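Local coordinates for RNA-dependent RNA Polymerase (Bombyx mori cytoplasmic polyhedrosis virus, PDB 6TZ0), which catalyses RNA-templated RNA synthesis, transcribing the double-stranded viral genome into plus strands and probably also making the complementary minus strands, at residues P849-E861 and R873-I885. Sequence-based numbering, arbitrary orientation.
Sequences PFERRDGTFTEDE and RLLYDVSNIREMI
Phe850 rests on helix 873-878: its CB lies 4.0 Å from Val878 CG2, and its ring reaches the Leu874 methyl CD2. Arg852, extended from CG to NE, lays CD beside Asn880 CA and sends NE to Asp877 O (2.8 Å), the carbonyl pointing almost straight at the donor (167°). Its NH2 forms a salt bridge with Asp877 OD1, near the guanidinium plane although the carboxylate is turned 46° from it. NH1 donates to Thr856 OG1 (3.2 Å), so Asp877 and, on the returning arm of the loop, Thr856 together fix the group's rotation. Asp854 places OD2 close to the amide of Asn880, the N-cap of helix 881-886, with the two planes 74° apart. Thr858 lays CG2 over one guanidinium face, toward its rim, and against the Asp877 carboxylate, while its OG1 accepts from Phe850 N (2.9 Å). Glu861 brings OE2 to Leu874 CD1, though its charge pairs with Arg1188 and Lys871. In this structural packing, remote from the metal and nucleotide sites, the irregular loop between strands 827-831 and 867-868 lies across the Ser879-Asn880 turn linking helices 873-878 and 881-886 of the C-terminal region, with helix 894-899 against Val878 through Leu896.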
# COMPACT_ATOMS: atom_id res chain seq x y z
N PRO A 849 -16.33 41.39 1.11
CA PRO A 849 -17.55 42.23 1.18
C PRO A 849 -18.02 42.77 -0.16
O PRO A 849 -17.29 43.47 -0.86
CB PRO A 849 -17.12 43.36 2.11
CG PRO A 849 -16.13 42.77 2.98
CD PRO A 849 -15.36 41.80 2.15
N PHE A 850 -19.25 42.42 -0.51
CA PHE A 850 -19.96 43.01 -1.64
C PHE A 850 -20.78 44.20 -1.15
O PHE A 850 -21.36 44.15 -0.06
CB PHE A 850 -20.89 41.99 -2.31
CG PHE A 850 -20.17 40.95 -3.10
CD1 PHE A 850 -19.78 41.21 -4.40
CD2 PHE A 850 -19.87 39.72 -2.55
CE1 PHE A 850 -19.12 40.25 -5.14
CE2 PHE A 850 -19.21 38.76 -3.28
CZ PHE A 850 -18.83 39.03 -4.58
N GLU A 851 -20.83 45.25 -1.95
CA GLU A 851 -21.59 46.43 -1.57
C GLU A 851 -23.05 46.27 -1.96
O GLU A 851 -23.37 45.80 -3.05
CB GLU A 851 -21.01 47.69 -2.21
CG GLU A 851 -21.63 48.97 -1.68
CD GLU A 851 -21.07 50.22 -2.32
OE1 GLU A 851 -20.23 50.09 -3.22
OE2 GLU A 851 -21.47 51.32 -1.91
N ARG A 852 -23.94 46.65 -1.05
CA ARG A 852 -25.37 46.65 -1.31
C ARG A 852 -25.76 47.96 -1.98
O ARG A 852 -24.90 48.77 -2.33
CB ARG A 852 -26.14 46.44 -0.00
CG ARG A 852 -25.86 45.12 0.69
CD ARG A 852 -26.74 44.97 1.91
NE ARG A 852 -26.49 43.72 2.63
CZ ARG A 852 -25.67 43.63 3.67
NH1 ARG A 852 -25.05 44.70 4.11
NH2 ARG A 852 -25.50 42.46 4.27
N ARG A 853 -27.05 48.17 -2.16
CA ARG A 853 -27.53 49.42 -2.73
C ARG A 853 -27.40 50.61 -1.77
O ARG A 853 -27.38 51.76 -2.20
CB ARG A 853 -28.99 49.28 -3.18
CG ARG A 853 -29.19 48.45 -4.43
CD ARG A 853 -30.53 48.76 -5.08
NE ARG A 853 -30.74 47.98 -6.30
CZ ARG A 853 -30.25 48.32 -7.49
NH1 ARG A 853 -29.53 49.42 -7.62
NH2 ARG A 853 -30.49 47.56 -8.54
N ASP A 854 -27.32 50.33 -0.47
CA ASP A 854 -27.35 51.37 0.54
C ASP A 854 -25.97 51.89 0.90
O ASP A 854 -25.87 52.88 1.63
CB ASP A 854 -28.02 50.84 1.80
CG ASP A 854 -29.47 50.48 1.57
OD1 ASP A 854 -30.09 51.09 0.68
OD2 ASP A 854 -29.98 49.59 2.29
N GLY A 855 -24.91 51.27 0.40
CA GLY A 855 -23.57 51.58 0.84
C GLY A 855 -23.05 50.66 1.92
O GLY A 855 -21.86 50.72 2.25
N THR A 856 -23.90 49.81 2.48
CA THR A 856 -23.45 48.80 3.42
C THR A 856 -22.80 47.64 2.67
O THR A 856 -22.98 47.47 1.47
CB THR A 856 -24.60 48.29 4.28
OG1 THR A 856 -25.61 47.73 3.45
CG2 THR A 856 -25.19 49.43 5.09
N PHE A 857 -22.05 46.85 3.41
CA PHE A 857 -21.29 45.75 2.85
C PHE A 857 -21.71 44.44 3.50
O PHE A 857 -22.11 44.40 4.66
CB PHE A 857 -19.79 45.97 3.06
CG PHE A 857 -19.23 47.06 2.20
CD1 PHE A 857 -18.75 46.78 0.93
CD2 PHE A 857 -19.22 48.37 2.64
CE1 PHE A 857 -18.25 47.77 0.13
CE2 PHE A 857 -18.72 49.37 1.84
CZ PHE A 857 -18.23 49.07 0.58
N THR A 858 -21.62 43.36 2.72
CA THR A 858 -21.75 42.03 3.29
C THR A 858 -20.48 41.69 4.08
O THR A 858 -19.51 42.44 4.12
CB THR A 858 -22.00 41.00 2.20
OG1 THR A 858 -20.88 40.94 1.32
CG2 THR A 858 -23.24 41.36 1.40
N GLU A 859 -20.50 40.53 4.72
CA GLU A 859 -19.43 40.17 5.64
C GLU A 859 -18.27 39.51 4.92
O GLU A 859 -18.46 38.71 4.00
CB GLU A 859 -19.98 39.27 6.73
CG GLU A 859 -20.85 40.03 7.71
CD GLU A 859 -21.59 39.14 8.67
OE1 GLU A 859 -21.63 37.92 8.44
OE2 GLU A 859 -22.12 39.67 9.67
N ASP A 860 -17.05 39.88 5.32
CA ASP A 860 -15.83 39.25 4.84
C ASP A 860 -15.81 37.83 5.38
O ASP A 860 -15.50 37.61 6.56
CB ASP A 860 -14.61 40.04 5.30
CG ASP A 860 -13.33 39.62 4.60
OD1 ASP A 860 -13.36 38.71 3.75
OD2 ASP A 860 -12.28 40.21 4.92
N GLU A 861 -16.14 36.86 4.53
CA GLU A 861 -16.38 35.50 4.98
C GLU A 861 -15.08 34.85 5.41
O GLU A 861 -14.11 34.81 4.65
CB GLU A 861 -17.06 34.69 3.89
CG GLU A 861 -18.44 35.19 3.54
CD GLU A 861 -19.12 34.34 2.50
OE1 GLU A 861 -18.49 33.39 1.99
OE2 GLU A 861 -20.30 34.61 2.19
N ARG A 873 -27.12 31.77 0.38
CA ARG A 873 -27.56 32.90 1.19
C ARG A 873 -26.85 34.20 0.81
O ARG A 873 -27.33 35.28 1.16
CB ARG A 873 -27.34 32.56 2.66
CG ARG A 873 -28.00 33.47 3.68
CD ARG A 873 -27.76 32.98 5.08
NE ARG A 873 -28.34 33.88 6.06
CZ ARG A 873 -27.68 34.89 6.62
NH1 ARG A 873 -26.41 35.12 6.30
NH2 ARG A 873 -28.28 35.67 7.50
N LEU A 874 -25.73 34.12 0.09
CA LEU A 874 -25.05 35.34 -0.36
C LEU A 874 -25.88 36.08 -1.41
O LEU A 874 -25.81 37.31 -1.49
CB LEU A 874 -23.67 34.99 -0.91
CG LEU A 874 -22.74 36.15 -1.26
CD1 LEU A 874 -22.40 36.94 -0.01
CD2 LEU A 874 -21.50 35.66 -1.96
N LEU A 875 -26.68 35.35 -2.20
CA LEU A 875 -27.58 35.96 -3.16
C LEU A 875 -28.60 36.86 -2.48
O LEU A 875 -28.99 37.89 -3.03
CB LEU A 875 -28.32 34.88 -3.95
CG LEU A 875 -27.57 33.88 -4.82
CD1 LEU A 875 -28.55 32.85 -5.35
CD2 LEU A 875 -26.85 34.58 -5.94
N TYR A 876 -29.04 36.48 -1.29
CA TYR A 876 -30.01 37.25 -0.53
C TYR A 876 -29.34 38.29 0.35
O TYR A 876 -29.94 39.34 0.61
CB TYR A 876 -30.86 36.31 0.32
CG TYR A 876 -31.73 35.40 -0.50
CD1 TYR A 876 -32.97 35.82 -0.94
CD2 TYR A 876 -31.29 34.14 -0.87
CE1 TYR A 876 -33.78 35.00 -1.70
CE2 TYR A 876 -32.08 33.31 -1.64
CZ TYR A 876 -33.33 33.75 -2.05
OH TYR A 876 -34.13 32.94 -2.81
N ASP A 877 -28.12 38.03 0.80
CA ASP A 877 -27.36 39.00 1.58
C ASP A 877 -26.98 40.21 0.73
O ASP A 877 -26.99 41.34 1.22
CB ASP A 877 -26.12 38.33 2.16
CG ASP A 877 -25.48 39.14 3.28
OD1 ASP A 877 -26.04 40.18 3.68
OD2 ASP A 877 -24.41 38.74 3.76
N VAL A 878 -26.66 39.99 -0.55
CA VAL A 878 -26.41 41.12 -1.45
C VAL A 878 -27.69 41.90 -1.72
O VAL A 878 -27.67 43.13 -1.86
CB VAL A 878 -25.73 40.60 -2.74
CG1 VAL A 878 -25.58 41.68 -3.79
CG2 VAL A 878 -24.35 40.07 -2.42
N SER A 879 -28.84 41.23 -1.68
CA SER A 879 -30.14 41.84 -1.93
C SER A 879 -30.71 42.60 -0.73
O SER A 879 -31.92 42.88 -0.74
CB SER A 879 -31.14 40.78 -2.39
OG SER A 879 -30.73 40.19 -3.61
N ASN A 880 -29.89 42.93 0.28
CA ASN A 880 -30.25 43.68 1.48
C ASN A 880 -31.37 42.98 2.25
O ASN A 880 -32.52 43.41 2.29
CB ASN A 880 -30.61 45.14 1.16
CG ASN A 880 -30.54 46.03 2.39
OD1 ASN A 880 -30.26 45.57 3.49
ND2 ASN A 880 -30.79 47.32 2.19
N ILE A 881 -30.97 41.85 2.83
CA ILE A 881 -31.88 40.91 3.48
C ILE A 881 -32.57 41.54 4.69
O ILE A 881 -33.71 41.19 5.02
CB ILE A 881 -31.08 39.64 3.82
CG1 ILE A 881 -31.92 38.54 4.44
CG2 ILE A 881 -29.85 39.98 4.64
CD1 ILE A 881 -31.17 37.25 4.42
N ARG A 882 -31.92 42.49 5.36
CA ARG A 882 -32.56 43.22 6.45
C ARG A 882 -33.70 44.09 5.92
O ARG A 882 -34.80 44.12 6.49
CB ARG A 882 -31.50 44.06 7.17
CG ARG A 882 -31.90 44.74 8.48
CD ARG A 882 -32.38 46.17 8.27
NE ARG A 882 -31.42 46.98 7.53
CZ ARG A 882 -31.74 48.09 6.88
NH1 ARG A 882 -32.99 48.53 6.87
NH2 ARG A 882 -30.80 48.77 6.22
N GLU A 883 -33.45 44.82 4.83
CA GLU A 883 -34.51 45.58 4.18
C GLU A 883 -35.58 44.65 3.62
O GLU A 883 -36.77 44.95 3.67
CB GLU A 883 -33.94 46.47 3.08
CG GLU A 883 -34.97 47.36 2.42
CD GLU A 883 -34.38 48.25 1.36
OE1 GLU A 883 -33.15 48.18 1.14
OE2 GLU A 883 -35.14 49.03 0.75
N MET A 884 -35.16 43.48 3.13
CA MET A 884 -36.11 42.54 2.54
C MET A 884 -36.99 41.89 3.60
O MET A 884 -38.10 41.45 3.29
CB MET A 884 -35.32 41.54 1.70
CG MET A 884 -36.10 40.47 0.98
SD MET A 884 -35.10 39.74 -0.32
CE MET A 884 -33.74 39.08 0.63
N ILE A 885 -36.55 41.85 4.87
CA ILE A 885 -37.44 41.39 5.93
C ILE A 885 -38.13 42.52 6.67
O ILE A 885 -38.98 42.24 7.53
CB ILE A 885 -36.75 40.51 6.99
CG1 ILE A 885 -35.78 41.31 7.85
CG2 ILE A 885 -36.01 39.35 6.37
CD1 ILE A 885 -35.25 40.53 9.01